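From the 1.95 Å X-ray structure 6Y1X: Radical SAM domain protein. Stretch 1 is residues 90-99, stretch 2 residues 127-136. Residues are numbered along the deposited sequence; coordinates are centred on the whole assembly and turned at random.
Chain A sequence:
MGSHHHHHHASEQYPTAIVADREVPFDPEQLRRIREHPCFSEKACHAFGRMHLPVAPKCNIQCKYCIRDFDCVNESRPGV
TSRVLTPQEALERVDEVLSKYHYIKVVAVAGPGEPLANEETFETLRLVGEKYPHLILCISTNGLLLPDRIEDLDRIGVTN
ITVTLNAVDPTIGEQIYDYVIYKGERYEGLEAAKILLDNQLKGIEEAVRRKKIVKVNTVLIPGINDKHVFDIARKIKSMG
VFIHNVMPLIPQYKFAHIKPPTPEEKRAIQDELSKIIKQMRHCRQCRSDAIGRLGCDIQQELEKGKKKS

Stretch 1, residues 90-99: ALERVDEVLS
Stretch 2 127-136: LVGEKYPHLI

Residues 90-99 form one run of α-helix, phi/psi near -63/-42 through V97, with L98 at -63/-13 and S99 at -87/-48, inside a longer helix. Residues 127-131 end a second helix, whose axis passes 10.4 Å from the first at 41° between N-to-C directions (signed crossing -41°). Y132 (-129/76) leaves helical geometry and opens a type I turn through P133 (-65/-17) and H134 (-72/-26) to L135, closed by L135 N to Y132 O at 3.2 Å. The backbones come nearest at L91 and V128, their CA atoms 6.2 Å apart.

L91 (t, p) points toward the second helix; its CD2 lies 4.2 Å from L127 (m, t) CB and its CD1 4.1 Å from V128 (t) CG2, apolar contacts in which the long leucine side chain spans the gap between the helices. One turn on, V94 (t) is buried and points toward the second stretch: CG2 meets V128 CG2 at 4.1 Å, while CG1 reaches Y132 CE2 at 3.7 Å.

D95 (m) starts sideways, but its carboxylate reaches across. K131, fully extended (t at all four chi), brings NZ 2.7 Å from D95 OD1, a salt bridge pairing opposite charges. D95 OD1 also sits 2.3 Å from Y132 OH, too close, so its exact position is less certain.

L98 (m, t) sets CD1 over the face of the Y132 ring (m, chi2 -67°), 3.5 Å from its centroid, a CH-π contact for which an apolar methyl is well suited; the same CD1 lies 3.8 Å from L135 CD1 (L135 is m, t).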

# COMPACT_ATOMS: atom_id res chain seq x y z
N ALA A 90 7.72 6.79 17.80
CA ALA A 90 8.17 6.49 16.44
C ALA A 90 9.32 7.40 16.04
O ALA A 90 10.29 6.94 15.42
CB ALA A 90 7.00 6.62 15.46
N LEU A 91 9.23 8.69 16.36
CA LEU A 91 10.34 9.60 16.09
C LEU A 91 11.60 9.17 16.83
O LEU A 91 12.71 9.26 16.29
CB LEU A 91 9.95 11.03 16.46
CG LEU A 91 11.02 12.09 16.18
CD1 LEU A 91 11.33 12.15 14.69
CD2 LEU A 91 10.57 13.45 16.69
N GLU A 92 11.44 8.70 18.07
CA GLU A 92 12.59 8.22 18.82
C GLU A 92 13.21 6.99 18.17
O GLU A 92 14.44 6.82 18.21
CB GLU A 92 12.18 7.91 20.26
CG GLU A 92 11.79 9.14 21.06
CD GLU A 92 11.16 8.79 22.39
OE1 GLU A 92 10.87 9.72 23.17
OE2 GLU A 92 10.96 7.59 22.66
N ARG A 93 12.39 6.10 17.60
CA ARG A 93 12.97 4.95 16.90
C ARG A 93 13.73 5.39 15.66
O ARG A 93 14.78 4.81 15.34
CB ARG A 93 11.89 3.93 16.54
CG ARG A 93 12.50 2.68 15.91
CD ARG A 93 11.47 1.62 15.60
NE ARG A 93 11.00 0.95 16.80
N VAL A 94 13.22 6.39 14.94
CA VAL A 94 13.95 6.94 13.80
C VAL A 94 15.31 7.46 14.25
O VAL A 94 16.34 7.20 13.61
CB VAL A 94 13.13 8.04 13.11
CG1 VAL A 94 13.92 8.65 11.98
CG2 VAL A 94 11.84 7.46 12.57
N ASP A 95 15.33 8.24 15.33
CA ASP A 95 16.59 8.74 15.88
C ASP A 95 17.61 7.62 16.05
O ASP A 95 18.75 7.72 15.60
CB ASP A 95 16.35 9.45 17.21
CG ASP A 95 15.57 10.74 17.06
OD1 ASP A 95 15.68 11.39 16.00
OD2 ASP A 95 14.88 11.13 18.02
N GLU A 96 17.20 6.53 16.70
CA GLU A 96 18.15 5.47 17.02
C GLU A 96 18.57 4.69 15.78
O GLU A 96 19.74 4.31 15.65
CB GLU A 96 17.56 4.54 18.07
CG GLU A 96 17.27 5.20 19.41
N VAL A 97 17.63 4.42 14.87
CA VAL A 97 17.98 3.70 13.65
C VAL A 97 18.95 4.53 12.81
O VAL A 97 19.98 4.02 12.34
CB VAL A 97 16.72 3.33 12.86
CG1 VAL A 97 17.09 2.81 11.48
CG2 VAL A 97 15.91 2.29 13.62
N LEU A 98 18.65 5.81 12.62
CA LEU A 98 19.55 6.69 11.89
C LEU A 98 20.90 6.85 12.57
O LEU A 98 21.83 7.36 11.94
CB LEU A 98 18.91 8.06 11.68
CG LEU A 98 17.66 8.08 10.80
CD1 LEU A 98 17.16 9.50 10.60
CD2 LEU A 98 17.94 7.40 9.47
N SER A 99 21.04 6.44 13.83
CA SER A 99 22.34 6.45 14.48
C SER A 99 23.13 5.17 14.22
O SER A 99 24.32 5.23 13.89
CB SER A 99 22.17 6.68 15.99
OG SER A 99 21.68 7.98 16.26
N LEU A 127 6.41 14.95 12.05
CA LEU A 127 7.56 15.02 12.94
C LEU A 127 8.84 14.55 12.25
O LEU A 127 9.88 15.20 12.35
CB LEU A 127 7.32 14.19 14.20
CG LEU A 127 6.33 14.68 15.25
CD1 LEU A 127 6.14 13.62 16.33
CD2 LEU A 127 6.81 15.99 15.88
N VAL A 128 8.76 13.44 11.52
CA VAL A 128 9.95 12.90 10.85
C VAL A 128 10.43 13.85 9.76
O VAL A 128 11.63 14.15 9.67
CB VAL A 128 9.65 11.50 10.29
CG1 VAL A 128 10.79 11.04 9.39
CG2 VAL A 128 9.42 10.52 11.43
N GLY A 129 9.51 14.33 8.92
CA GLY A 129 9.91 15.17 7.80
C GLY A 129 10.54 16.48 8.25
O GLY A 129 11.47 16.97 7.61
N GLU A 130 10.05 17.04 9.34
CA GLU A 130 10.57 18.32 9.81
C GLU A 130 11.96 18.17 10.42
O GLU A 130 12.79 19.07 10.29
CB GLU A 130 9.60 18.94 10.81
CG GLU A 130 8.37 19.54 10.16
CD GLU A 130 7.31 19.93 11.17
OE1 GLU A 130 7.61 19.95 12.38
OE2 GLU A 130 6.17 20.24 10.75
N LYS A 131 12.23 17.05 11.08
CA LYS A 131 13.54 16.84 11.69
C LYS A 131 14.56 16.27 10.72
O LYS A 131 15.75 16.59 10.82
CB LYS A 131 13.39 15.92 12.91
CG LYS A 131 14.67 15.71 13.70
CD LYS A 131 14.37 14.94 14.99
CE LYS A 131 15.64 14.67 15.77
NZ LYS A 131 15.35 13.89 17.01
N TYR A 132 14.13 15.43 9.77
CA TYR A 132 15.02 14.74 8.84
C TYR A 132 14.50 14.96 7.42
O TYR A 132 13.92 14.05 6.81
CB TYR A 132 15.09 13.24 9.15
CG TYR A 132 15.63 12.91 10.53
CD1 TYR A 132 16.95 13.17 10.86
CD2 TYR A 132 14.81 12.35 11.50
CE1 TYR A 132 17.44 12.87 12.12
CE2 TYR A 132 15.29 12.04 12.76
CZ TYR A 132 16.61 12.31 13.06
OH TYR A 132 17.10 12.00 14.31
N PRO A 133 14.72 16.15 6.86
CA PRO A 133 14.22 16.43 5.50
C PRO A 133 14.85 15.57 4.40
O PRO A 133 14.29 15.51 3.30
CB PRO A 133 14.55 17.91 5.29
CG PRO A 133 14.86 18.45 6.64
CD PRO A 133 15.37 17.32 7.47
N HIS A 134 15.99 14.93 4.66
CA HIS A 134 16.61 14.09 3.64
C HIS A 134 15.84 12.80 3.41
O HIS A 134 15.91 12.22 2.32
CB HIS A 134 18.05 13.76 4.03
CG HIS A 134 18.76 12.88 3.04
ND1 HIS A 134 19.10 13.30 1.78
CD2 HIS A 134 19.20 11.61 3.15
CE1 HIS A 134 19.71 12.32 1.14
NE2 HIS A 134 19.79 11.28 1.95
N LEU A 135 15.10 12.33 4.41
CA LEU A 135 14.40 11.05 4.28
C LEU A 135 13.27 11.13 3.26
O LEU A 135 12.52 12.12 3.20
CB LEU A 135 13.86 10.61 5.63
CG LEU A 135 14.95 10.11 6.59
CD1 LEU A 135 14.39 9.96 8.00
CD2 LEU A 135 15.55 8.81 6.10
N ILE A 136 13.13 10.08 2.48
CA ILE A 136 11.98 9.93 1.60
C ILE A 136 10.81 9.45 2.44
O ILE A 136 10.92 8.45 3.16
CB ILE A 136 12.28 8.95 0.46
CG1 ILE A 136 13.48 9.43 -0.37
CG2 ILE A 136 11.04 8.72 -0.41
CD1 ILE A 136 14.04 8.38 -1.30